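Local coordinates for putative branched chain amino acid ABC transporter, periplasmic amino acid-binding protein (Brucella ovis, PDB 4XFK) that probably captures leucine, isoleucine, valine, threonine or alanine in the periplasm as the binding component of an amino-acid ABC transport system, at residues L12-V17 with Q304-A309; E109-N114 with D324-I329; P203-I208 with K230-A235. The protein carries 1 engineered substitution. All coordinates share one frame; numbering follows the deposited sequence.

Contact 1. Residues L12-V17 with Q304-A309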
ATOM      1  N   LEU A  12      18.506  17.380  -2.584  1.00  8.82           N
ATOM      2  CA  LEU A  12      17.923  16.156  -2.062  1.00  9.04           C
ATOM      3  C   LEU A  12      17.887  15.124  -3.180  1.00  9.59           C
ATOM      4  O   LEU A  12      17.392  15.398  -4.276  1.00 10.06           O
ATOM      5  CB  LEU A  12      16.518  16.437  -1.544  1.00  9.70           C
ATOM      6  CG  LEU A  12      15.821  15.284  -0.829  1.00  9.84           C
ATOM      7  CD1 LEU A  12      16.599  14.866   0.402  1.00 12.46           C
ATOM      8  CD2 LEU A  12      14.414  15.703  -0.466  1.00 11.05           C
ATOM      9  N   LYS A  13      18.422  13.941  -2.896  1.00  9.30           N
ATOM     10  CA  LYS A  13      18.445  12.843  -3.851  1.00  9.03           C
ATOM     11  C   LYS A  13      17.613  11.689  -3.305  1.00  7.53           C
ATOM     12  O   LYS A  13      17.916  11.133  -2.237  1.00  8.69           O
ATOM     13  CB  LYS A  13      19.881  12.382  -4.105  1.00  9.17           C
ATOM     14  CG  LYS A  13      20.761  13.453  -4.759  1.00 12.41           C
ATOM     15  CD  LYS A  13      22.161  12.915  -5.045  1.00 16.68           C
ATOM     16  CE  LYS A  13      23.039  13.947  -5.743  1.00 20.88           C
ATOM     17  NZ  LYS A  13      24.349  13.350  -6.128  1.00 24.19           N
ATOM     18  N   ILE A  14      16.571  11.325  -4.048  1.00  7.75           N
ATOM     19  CA  ILE A  14      15.643  10.284  -3.627  1.00  7.49           C
ATOM     20  C   ILE A  14      15.725   9.115  -4.588  1.00  7.26           C
ATOM     21  O   ILE A  14      15.519   9.280  -5.796  1.00  8.89           O
ATOM     22  CB  ILE A  14      14.196  10.820  -3.575  1.00  8.21           C
ATOM     23  CG1 ILE A  14      14.114  12.017  -2.625  1.00  7.60           C
ATOM     24  CG2 ILE A  14      13.227   9.722  -3.154  1.00  8.97           C
ATOM     25  CD1 ILE A  14      12.715  12.544  -2.414  1.00  9.34           C
ATOM     26  N   ALA A  15      16.021   7.934  -4.045  1.00  6.97           N
ATOM     27  CA  ALA A  15      16.157   6.726  -4.848  1.00  7.14           C
ATOM     28  C   ALA A  15      14.898   5.875  -4.808  1.00  7.38           C
ATOM     29  O   ALA A  15      14.438   5.487  -3.740  1.00  9.93           O
ATOM     30  CB  ALA A  15      17.334   5.905  -4.370  1.00  7.87           C
ATOM     31  N   LEU A  16      14.365   5.568  -5.982  1.00  5.87           N
ATOM     32  CA  LEU A  16      13.233   4.655  -6.117  1.00  6.30           C
ATOM     33  C   LEU A  16      13.794   3.285  -6.461  1.00  6.07           C
ATOM     34  O   LEU A  16      14.406   3.096  -7.522  1.00  7.42           O
ATOM     35  CB  LEU A  16      12.300   5.141  -7.228  1.00  7.38           C
ATOM     36  CG  LEU A  16      11.126   4.225  -7.567  1.00  8.50           C
ATOM     37  CD1 LEU A  16      10.181   4.068  -6.383  1.00  9.11           C
ATOM     38  CD2 LEU A  16      10.372   4.742  -8.795  1.00 10.17           C
ATOM     39  N   VAL A  17      13.634   2.338  -5.544  1.00  6.43           N
ATOM     40  CA  VAL A  17      14.143   0.992  -5.752  1.00  6.73           C
ATOM     41  C   VAL A  17      12.943   0.080  -5.950  1.00  7.06           C
ATOM     42  O   VAL A  17      12.246  -0.269  -4.998  1.00  8.55           O
ATOM     43  CB  VAL A  17      14.988   0.521  -4.556  1.00  8.39           C
ATOM     44  CG1 VAL A  17      15.480  -0.910  -4.766  1.00  9.33           C
ATOM     45  CG2 VAL A  17      16.159   1.475  -4.318  1.00  9.28           C
ATOM     46  N   GLN A 304       2.672  13.500  -0.288  1.00  6.43           N
ATOM     47  CA  GLN A 304       2.109  14.788   0.116  1.00  7.11           C
ATOM     48  C   GLN A 304       2.443  15.105   1.571  1.00  7.50           C
ATOM     49  O   GLN A 304       2.795  16.239   1.893  1.00  8.37           O
ATOM     50  CB  GLN A 304       0.598  14.849  -0.126  1.00  7.56           C
ATOM     51  CG  GLN A 304       0.246  14.868  -1.599  1.00 11.09           C
ATOM     52  CD  GLN A 304      -1.234  15.057  -1.871  1.00 14.72           C
ATOM     53  OE1 GLN A 304      -2.042  15.122  -0.948  1.00 19.87           O
ATOM     54  NE2 GLN A 304      -1.596  15.143  -3.151  1.00 16.64           N
ATOM     55  N   LEU A 305       2.356  14.113   2.452  1.00  7.14           N
ATOM     56  CA  LEU A 305       2.754  14.338   3.835  1.00  8.29           C
ATOM     57  C   LEU A 305       4.248  14.631   3.917  1.00  8.33           C
ATOM     58  O   LEU A 305       4.667  15.531   4.640  1.00  8.73           O
ATOM     59  CB  LEU A 305       2.393  13.141   4.720  1.00  8.69           C
ATOM     60  CG  LEU A 305       2.687  13.367   6.204  1.00  9.68           C
ATOM     61  CD1 LEU A 305       1.830  14.494   6.762  1.00  9.20           C
ATOM     62  CD2 LEU A 305       2.468  12.099   7.005  1.00 13.44           C
ATOM     63  N   PHE A 306       5.048  13.872   3.174  1.00  7.48           N
ATOM     64  CA  PHE A 306       6.481  14.110   3.087  1.00  7.94           C
ATOM     65  C   PHE A 306       6.778  15.531   2.609  1.00  7.71           C
ATOM     66  O   PHE A 306       7.623  16.220   3.179  1.00  8.78           O
ATOM     67  CB  PHE A 306       7.115  13.071   2.158  1.00  8.93           C
ATOM     68  CG  PHE A 306       8.575  13.294   1.899  1.00  9.52           C
ATOM     69  CD1 PHE A 306       9.513  13.180   2.920  1.00 10.39           C
ATOM     70  CD2 PHE A 306       9.016  13.628   0.628  1.00 10.36           C
ATOM     71  CE1 PHE A 306      10.858  13.394   2.671  1.00 12.31           C
ATOM     72  CE2 PHE A 306      10.356  13.830   0.379  1.00 12.89           C
ATOM     73  CZ  PHE A 306      11.273  13.715   1.399  1.00 12.96           C
ATOM     74  N   GLY A 307       6.069  15.986   1.581  1.00  8.47           N
ATOM     75  CA  GLY A 307       6.261  17.335   1.080  1.00  8.98           C
ATOM     76  C   GLY A 307       5.925  18.390   2.118  1.00  8.29           C
ATOM     77  O   GLY A 307       6.580  19.434   2.208  1.00  9.04           O
ATOM     78  N   GLU A 308       4.901  18.120   2.916  1.00  8.56           N
ATOM     79  CA  GLU A 308       4.535  19.023   3.992  1.00  9.67           C
ATOM     80  C   GLU A 308       5.650  19.080   5.038  1.00  9.07           C
ATOM     81  O   GLU A 308       6.002  20.157   5.516  1.00  9.86           O
ATOM     82  CB  GLU A 308       3.202  18.601   4.609  1.00 11.09           C
ATOM     83  CG  GLU A 308       2.837  19.326   5.896  1.00 12.91           C
ATOM     84  CD  GLU A 308       2.471  20.781   5.693  1.00 15.24           C
ATOM     85  OE1 GLU A 308       2.290  21.212   4.531  1.00 15.96           O
ATOM     86  OE2 GLU A 308       2.370  21.500   6.715  1.00 17.11           O
ATOM     87  N   ALA A 309       6.213  17.922   5.377  1.00  8.91           N
ATOM     88  CA  ALA A 309       7.362  17.862   6.277  1.00  8.66           C
ATOM     89  C   ALA A 309       8.520  18.714   5.761  1.00  8.41           C
ATOM     90  O   ALA A 309       9.134  19.465   6.520  1.00  9.51           O
ATOM     91  CB  ALA A 309       7.815  16.429   6.452  1.00 10.07           C
TER
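The ring of Phe306 reaches from its helix toward the start of the first strand, where Leu12 and Ile14 come from the opposite direction to meet its outer end. The two aliphatic chains do not approach it in the same way. Leu12 sends CD2 to the ring's edge, close to the ring plane, and lies 4.2 Å from Phe306 CZ. The delta methyl of Ile14 arrives obliquely, with CD1 3.9 Å from Phe306 CE2. Phe306 owes its reach to its first torsion: CG lies anti to the backbone N (chi1 175°), and the ring is carried outward from the helix. Ile14 gets there by another route: CG1 lies anti to the carbonyl carbon (chi1 -58°) and carries CD1 on outward. Long side chains suit both partners, because the backbones stay far apart; the CA atoms of Ile14 and Phe306 are separated by 12.0 Å.

Strand 13-18 belongs to the parallel sheet of the amino-terminal lobe, whose strand order 2-1-3-4-5 is that of a type I periplasmic binding protein. Helix 296-312 packs on this sheet after the chain has passed through the other lobe and returned. Alternation along the extended chain brings Leu12 and Ile14 to the helix side.

All three touching residues are buried and apolar, and the packing buries 81 Å² in total. The area is modest, and the ring is shared with other residues: Ile81 of the adjacent strand touches both Leu12 and Phe306, and Ile325 and Ile329 of helix 322-331 also pack against Phe306. Val83 of strand 81-84 and Ile53 of a loop also touch Ile14, and backbone hydrogen bonds between Ile14 and both Gln54 and Leu56 fix its position in the strand, as does one between Lys13 N and Gln80 OE1.

Contact 2. Residues E109-N114 with D324-I329; sequences EVLYLN and DIALAI
Leu111 spreads its two methyls over two successive helical residues. CD1 lies 3.7 Å from Ile325 CG2, while CD2 lies 4.0 Å from Ala326 CB, where a short side chain leaves room for the leucine fork. One turn further along the helix, the tip of Ile329 meets the end of Leu113, whose first side-chain bond does not aim at the helix, with Ile329 CD1 4.1 Å from Leu113 CD2. In Ile325, CG2, anti to the backbone N, is the branch set against Leu111, while CG1 lies beside the N (chi1 -67°). Branched aliphatic residues fill this buried, apolar interface well.

Strand and helix run in roughly the same direction, 33° apart, with axes 10.5 Å from each other. Backbone hydrogen bonds between Leu111 and both Gln80 and Ile82 hold the strand in its sheet, and Glu109 O accepts a hydrogen bond from Thr322 OG1 at the start of the helix. Asn114 OD1 is hydrogen-bonded to the backbone N atoms of Gly116 and Ala117, and Gly116 belongs to a sodium site.

Phe132 of strand 131-133 touches Leu111, Ala326 and Ile329, helix 296-312 packs alongside through Phe306 and Ala309, and helix 88-104 touches Val110, just before the strand, and Tyr112 within it.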
ATOM      1  N   GLU A 109      22.492   9.596   8.384  1.00 11.74           N
ATOM      2  CA  GLU A 109      21.464   8.572   8.253  1.00 10.54           C
ATOM      3  C   GLU A 109      20.643   8.694   6.969  1.00  9.39           C
ATOM      4  O   GLU A 109      20.441   9.788   6.435  1.00 10.43           O
ATOM      5  CB  GLU A 109      20.547   8.587   9.479  1.00 11.47           C
ATOM      6  CG  GLU A 109      21.238   8.171  10.775  1.00 12.05           C
ATOM      7  CD  GLU A 109      21.893   9.326  11.520  1.00 13.43           C
ATOM      8  OE1 GLU A 109      21.985  10.442  10.962  1.00 14.41           O
ATOM      9  OE2 GLU A 109      22.312   9.111  12.681  1.00 15.56           O
ATOM     10  N   VAL A 110      20.173   7.546   6.488  1.00  9.42           N
ATOM     11  CA  VAL A 110      19.329   7.455   5.304  1.00  9.28           C
ATOM     12  C   VAL A 110      17.900   7.130   5.736  1.00  8.05           C
ATOM     13  O   VAL A 110      17.687   6.333   6.658  1.00  9.15           O
ATOM     14  CB  VAL A 110      19.887   6.368   4.348  1.00  9.41           C
ATOM     15  CG1 VAL A 110      18.914   6.043   3.218  1.00 10.32           C
ATOM     16  CG2 VAL A 110      21.248   6.795   3.794  1.00 11.85           C
ATOM     17  N   LEU A 111      16.929   7.775   5.095  1.00  8.18           N
ATOM     18  CA  LEU A 111      15.517   7.518   5.362  1.00  7.37           C
ATOM     19  C   LEU A 111      14.938   6.494   4.403  1.00  6.98           C
ATOM     20  O   LEU A 111      15.246   6.509   3.215  1.00  9.45           O
ATOM     21  CB  LEU A 111      14.704   8.802   5.213  1.00  9.45           C
ATOM     22  CG  LEU A 111      14.703   9.794   6.364  1.00 12.06           C
ATOM     23  CD1 LEU A 111      14.270  11.161   5.876  1.00 13.82           C
ATOM     24  CD2 LEU A 111      13.775   9.281   7.459  1.00 12.84           C
ATOM     25  N   TYR A 112      14.081   5.620   4.919  1.00  6.48           N
ATOM     26  CA  TYR A 112      13.321   4.713   4.070  1.00  6.36           C
ATOM     27  C   TYR A 112      11.845   5.128   4.146  1.00  6.29           C
ATOM     28  O   TYR A 112      11.194   4.983   5.188  1.00  7.37           O
ATOM     29  CB  TYR A 112      13.539   3.259   4.506  1.00  7.11           C
ATOM     30  CG  TYR A 112      12.647   2.224   3.848  1.00  6.70           C
ATOM     31  CD1 TYR A 112      12.156   2.395   2.549  1.00  6.32           C
ATOM     32  CD2 TYR A 112      12.303   1.061   4.534  1.00  6.37           C
ATOM     33  CE1 TYR A 112      11.329   1.436   1.972  1.00  7.01           C
ATOM     34  CE2 TYR A 112      11.490   0.116   3.967  1.00  7.76           C
ATOM     35  CZ  TYR A 112      11.005   0.302   2.695  1.00  8.38           C
ATOM     36  OH  TYR A 112      10.186  -0.661   2.166  1.00 10.51           O
ATOM     37  N   LEU A 113      11.343   5.691   3.052  1.00  6.31           N
ATOM     38  CA  LEU A 113       9.919   5.988   2.928  1.00  6.48           C
ATOM     39  C   LEU A 113       9.239   4.804   2.270  1.00  6.79           C
ATOM     40  O   LEU A 113       9.381   4.556   1.071  1.00  6.83           O
ATOM     41  CB  LEU A 113       9.694   7.253   2.106  1.00  6.98           C
ATOM     42  CG  LEU A 113      10.474   8.492   2.551  1.00  8.97           C
ATOM     43  CD1 LEU A 113      10.073   9.663   1.673  1.00 11.88           C
ATOM     44  CD2 LEU A 113      10.250   8.814   4.019  1.00 10.42           C
ATOM     45  N   ASN A 114       8.521   4.057   3.091  1.00  6.03           N
ATOM     46  CA  ASN A 114       7.818   2.872   2.653  1.00  5.40           C
ATOM     47  C   ASN A 114       6.433   3.288   2.181  1.00  6.20           C
ATOM     48  O   ASN A 114       5.573   3.661   2.970  1.00  6.45           O
ATOM     49  CB  ASN A 114       7.774   1.897   3.830  1.00  6.51           C
ATOM     50  CG  ASN A 114       6.831   0.741   3.609  1.00  6.19           C
ATOM     51  OD1 ASN A 114       6.248   0.587   2.536  1.00  6.98           O
ATOM     52  ND2 ASN A 114       6.661  -0.081   4.646  1.00  6.97           N
ATOM     53  N   ASP A 324      16.283  15.814  10.976  1.00 10.57           N
ATOM     54  CA  ASP A 324      15.341  16.926  10.967  1.00 10.68           C
ATOM     55  C   ASP A 324      14.156  16.628  10.055  1.00  9.79           C
ATOM     56  O   ASP A 324      13.019  16.946  10.394  1.00  9.40           O
ATOM     57  CB  ASP A 324      16.024  18.238  10.561  1.00 12.69           C
ATOM     58  CG  ASP A 324      17.020  18.724  11.595  1.00 17.41           C
ATOM     59  OD1 ASP A 324      16.892  18.337  12.778  1.00 19.76           O
ATOM     60  OD2 ASP A 324      17.928  19.495  11.221  1.00 20.46           O
ATOM     61  N   ILE A 325      14.407  16.000   8.909  1.00  9.47           N
ATOM     62  CA  ILE A 325      13.310  15.622   8.023  1.00  8.82           C
ATOM     63  C   ILE A 325      12.400  14.601   8.717  1.00  7.68           C
ATOM     64  O   ILE A 325      11.178  14.740   8.699  1.00  8.56           O
ATOM     65  CB  ILE A 325      13.820  15.080   6.667  1.00  9.06           C
ATOM     66  CG1 ILE A 325      14.504  16.205   5.876  1.00  9.55           C
ATOM     67  CG2 ILE A 325      12.671  14.472   5.857  1.00  9.85           C
ATOM     68  CD1 ILE A 325      15.258  15.730   4.642  1.00 11.22           C
ATOM     69  N   ALA A 326      13.001  13.611   9.366  1.00  8.40           N
ATOM     70  CA  ALA A 326      12.233  12.589  10.073  1.00  9.05           C
ATOM     71  C   ALA A 326      11.330  13.194  11.148  1.00  8.43           C
ATOM     72  O   ALA A 326      10.150  12.851  11.252  1.00  8.59           O
ATOM     73  CB  ALA A 326      13.169  11.560  10.690  1.00  9.85           C
ATOM     74  N   LEU A 327      11.881  14.102  11.948  1.00  8.60           N
ATOM     75  CA  LEU A 327      11.088  14.766  12.978  1.00  9.52           C
ATOM     76  C   LEU A 327       9.969  15.583  12.343  1.00  9.04           C
ATOM     77  O   LEU A 327       8.852  15.615  12.850  1.00  9.53           O
ATOM     78  CB  LEU A 327      11.973  15.645  13.864  1.00  9.74           C
ATOM     79  CG  LEU A 327      13.001  14.879  14.695  1.00 10.56           C
ATOM     80  CD1 LEU A 327      14.018  15.847  15.301  1.00 13.36           C
ATOM     81  CD2 LEU A 327      12.327  14.063  15.788  1.00 10.92           C
ATOM     82  N   ALA A 328      10.262  16.241  11.227  1.00  8.96           N
ATOM     83  CA  ALA A 328       9.226  17.011  10.548  1.00  9.21           C
ATOM     84  C   ALA A 328       8.099  16.098  10.037  1.00  8.34           C
ATOM     85  O   ALA A 328       6.932  16.484  10.069  1.00 10.11           O
ATOM     86  CB  ALA A 328       9.815  17.837   9.410  1.00 10.01           C
ATOM     87  N   ILE A 329       8.427  14.885   9.591  1.00  8.13           N
ATOM     88  CA  ILE A 329       7.380  13.960   9.159  1.00  7.79           C
ATOM     89  C   ILE A 329       6.499  13.588  10.351  1.00  9.09           C
ATOM     90  O   ILE A 329       5.279  13.599  10.251  1.00  9.48           O
ATOM     91  CB  ILE A 329       7.944  12.679   8.510  1.00  7.91           C
ATOM     92  CG1 ILE A 329       8.743  13.008   7.246  1.00  8.48           C
ATOM     93  CG2 ILE A 329       6.797  11.722   8.158  1.00  9.00           C
ATOM     94  CD1 ILE A 329       9.564  11.828   6.735  1.00  9.58           C
TER

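Contact 3. Residues P203-I208 with K230-A235; sequences PYVAKI and KAASGA
Val205 is the one residue of helix 203-208 that meets helix 230-235, and it does so with both of its methyls. CG1, placed anti to the backbone N (chi1 171°), points to the last part of the partner segment and stands 3.7 Å from Ala235 CB. CG2 faces the preceding turn, 3.8 Å from Ala231 CB and 3.7 Å from the backbone N of Ala232. The valine thus rests like a small wedge on a surface of three alanines. Residue size explains the fit: methyl side chains keep the receiving helix smooth and let the branched valine come close to its backbone, and the CA atoms of Val205 and Ala232 are 6.0 Å apart. A beta-branched side chain also has few ways to turn, which suits a contact made by a single side chain.

Around this tight point the interface quickly opens. The axes of segments 203-208 and 230-235 cross at -61°, with a closest approach of 9.3 Å, so the helix surfaces diverge on leaving Val205. The solvent side is marked by the exposed Pro203, Ala206, Lys230 and Gly234, and even Ala235 is solvent-accessible at the margin of the packing. Val205 and Ala232, in contrast, are buried. The inner side is completed by loops and a strand: Ala232 touches Leu237 and Ile258, Ala231 touches Phe201, and Ile208 leans on Tyr160 of strand 158-164. Ser233, pointing away from the partner helix, hydrogen-bonds through OG to Ala255 O.

Helix 202-210 leads from strand 186-193 to strand 215-218, and helix 223-235 leads on from there to strand 240-243. The contact therefore joins two successive beta-alpha-beta crossover helices packed beside each other on the parallel part of the sheet, as is typical of the Rossmann-like second lobe of a type I periplasmic binding protein.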
ATOM      1  N   PRO A 203      -8.104 -25.579  -8.964  1.00 15.19           N
ATOM      2  CA  PRO A 203      -8.233 -26.466  -7.797  1.00 16.38           C
ATOM      3  C   PRO A 203      -8.473 -25.705  -6.492  1.00 15.21           C
ATOM      4  O   PRO A 203      -9.100 -26.225  -5.563  1.00 16.45           O
ATOM      5  CB  PRO A 203      -6.877 -27.175  -7.736  1.00 17.71           C
ATOM      6  CG  PRO A 203      -6.307 -27.038  -9.092  1.00 18.04           C
ATOM      7  CD  PRO A 203      -6.808 -25.754  -9.644  1.00 16.13           C
ATOM      8  N   TYR A 204      -7.975 -24.476  -6.420  1.00 13.44           N
ATOM      9  CA  TYR A 204      -8.185 -23.649  -5.237  1.00 13.85           C
ATOM     10  C   TYR A 204      -9.619 -23.143  -5.174  1.00 14.27           C
ATOM     11  O   TYR A 204     -10.237 -23.106  -4.105  1.00 14.50           O
ATOM     12  CB  TYR A 204      -7.179 -22.493  -5.212  1.00 14.39           C
ATOM     13  CG  TYR A 204      -5.765 -22.992  -5.047  1.00 15.96           C
ATOM     14  CD1 TYR A 204      -5.237 -23.222  -3.781  1.00 17.51           C
ATOM     15  CD2 TYR A 204      -4.970 -23.276  -6.154  1.00 16.50           C
ATOM     16  CE1 TYR A 204      -3.954 -23.695  -3.618  1.00 18.35           C
ATOM     17  CE2 TYR A 204      -3.683 -23.758  -6.001  1.00 17.66           C
ATOM     18  CZ  TYR A 204      -3.182 -23.963  -4.731  1.00 18.83           C
ATOM     19  OH  TYR A 204      -1.906 -24.442  -4.578  1.00 22.40           O
ATOM     20  N   VAL A 205     -10.154 -22.767  -6.330  1.00 12.83           N
ATOM     21  CA  VAL A 205     -11.548 -22.373  -6.413  1.00 13.05           C
ATOM     22  C   VAL A 205     -12.454 -23.546  -6.012  1.00 13.94           C
ATOM     23  O   VAL A 205     -13.448 -23.358  -5.311  1.00 13.77           O
ATOM     24  CB  VAL A 205     -11.885 -21.797  -7.806  1.00 14.03           C
ATOM     25  CG1 VAL A 205     -13.378 -21.592  -7.971  1.00 15.73           C
ATOM     26  CG2 VAL A 205     -11.140 -20.478  -8.004  1.00 14.99           C
ATOM     27  N   ALA A 206     -12.083 -24.762  -6.405  1.00 16.81           N
ATOM     28  CA  ALA A 206     -12.842 -25.953  -6.004  1.00 17.35           C
ATOM     29  C   ALA A 206     -12.863 -26.128  -4.476  1.00 16.84           C
ATOM     30  O   ALA A 206     -13.893 -26.472  -3.894  1.00 18.05           O
ATOM     31  CB  ALA A 206     -12.282 -27.198  -6.686  1.00 17.88           C
ATOM     32  N   LYS A 207     -11.724 -25.884  -3.831  1.00 16.93           N
ATOM     33  CA  LYS A 207     -11.638 -25.957  -2.371  1.00 17.54           C
ATOM     34  C   LYS A 207     -12.536 -24.908  -1.709  1.00 16.71           C
ATOM     35  O   LYS A 207     -13.215 -25.192  -0.713  1.00 19.18           O
ATOM     36  CB  LYS A 207     -10.193 -25.776  -1.898  1.00 19.74           C
ATOM     37  N   ILE A 208     -12.546 -23.703  -2.273  1.00 15.18           N
ATOM     38  CA  ILE A 208     -13.400 -22.630  -1.779  1.00 14.38           C
ATOM     39  C   ILE A 208     -14.871 -23.011  -1.918  1.00 15.25           C
ATOM     40  O   ILE A 208     -15.667 -22.826  -0.993  1.00 15.73           O
ATOM     41  CB  ILE A 208     -13.103 -21.315  -2.515  1.00 12.52           C
ATOM     42  CG1 ILE A 208     -11.712 -20.820  -2.121  1.00 13.67           C
ATOM     43  CG2 ILE A 208     -14.158 -20.258  -2.196  1.00 12.82           C
ATOM     44  CD1 ILE A 208     -11.185 -19.701  -2.996  1.00 12.82           C
ATOM     45  N   LYS A 230     -10.010 -14.986 -12.502  1.00 10.63           N
ATOM     46  CA  LYS A 230     -10.364 -15.653 -13.751  1.00 11.61           C
ATOM     47  C   LYS A 230     -10.913 -17.062 -13.507  1.00 11.79           C
ATOM     48  O   LYS A 230     -11.919 -17.462 -14.100  1.00 12.62           O
ATOM     49  CB  LYS A 230      -9.158 -15.704 -14.688  1.00 12.88           C
ATOM     50  CG  LYS A 230      -9.473 -16.293 -16.048  1.00 17.28           C
ATOM     51  CD  LYS A 230      -8.321 -16.110 -17.009  1.00 21.22           C
ATOM     52  CE  LYS A 230      -8.658 -16.718 -18.359  1.00 24.54           C
ATOM     53  NZ  LYS A 230      -7.639 -16.362 -19.374  1.00 27.77           N
ATOM     54  N   ALA A 231     -10.245 -17.814 -12.637  1.00 12.43           N
ATOM     55  CA  ALA A 231     -10.695 -19.160 -12.292  1.00 11.41           C
ATOM     56  C   ALA A 231     -12.049 -19.120 -11.588  1.00 10.61           C
ATOM     57  O   ALA A 231     -12.918 -19.956 -11.852  1.00 12.74           O
ATOM     58  CB  ALA A 231      -9.658 -19.865 -11.429  1.00 12.68           C
ATOM     59  N   ALA A 232     -12.233 -18.146 -10.697  1.00 10.44           N
ATOM     60  CA  ALA A 232     -13.513 -17.964 -10.015  1.00 11.57           C
ATOM     61  C   ALA A 232     -14.615 -17.699 -11.033  1.00 11.09           C
ATOM     62  O   ALA A 232     -15.707 -18.265 -10.943  1.00 12.43           O
ATOM     63  CB  ALA A 232     -13.428 -16.829  -8.997  1.00 11.55           C
ATOM     64  N   SER A 233     -14.317 -16.860 -12.021  1.00 11.44           N
ATOM     65  CA  SER A 233     -15.285 -16.542 -13.066  1.00 12.88           C
ATOM     66  C   SER A 233     -15.658 -17.782 -13.880  1.00 12.09           C
ATOM     67  O   SER A 233     -16.837 -18.041 -14.131  1.00 13.48           O
ATOM     68  CB  SER A 233     -14.732 -15.457 -13.990  1.00 14.41           C
ATOM     69  OG  SER A 233     -15.698 -15.086 -14.958  1.00 15.89           O
ATOM     70  N   GLY A 234     -14.657 -18.554 -14.288  1.00 13.33           N
ATOM     71  CA  GLY A 234     -14.904 -19.771 -15.043  1.00 14.65           C
ATOM     72  C   GLY A 234     -15.764 -20.778 -14.301  1.00 14.91           C
ATOM     73  O   GLY A 234     -16.513 -21.532 -14.924  1.00 17.09           O
ATOM     74  N   ALA A 235     -15.661 -20.788 -12.972  1.00 13.64           N
ATOM     75  CA  ALA A 235     -16.394 -21.734 -12.134  1.00 14.17           C
ATOM     76  C   ALA A 235     -17.761 -21.202 -11.707  1.00 14.80           C
ATOM     77  O   ALA A 235     -18.555 -21.925 -11.106  1.00 16.87           O
ATOM     78  CB  ALA A 235     -15.568 -22.088 -10.900  1.00 16.17           C
TER

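Contacts 1 and 2 form one continuous core. Their centres are 9 Å apart, they involve consecutive helices resting on the same five-stranded sheet, and they touch directly: Phe306 CD1 lies 3.8 Å from Leu113 CD1. Their segments alternate along the chain. Contact 3 is nested inside the chain loops closed by both; its nearest atoms are about 28 Å from contact 1 and about 27 Å from contact 2. In periplasmic binding proteins of this kind the ligand is bound in the cleft between the lobes, with contacts 1 and 2 probably in one lobe and contact 3 in the other. The side chain of Ile329 in contact 2 is about 12 Å from a bound sodium ion.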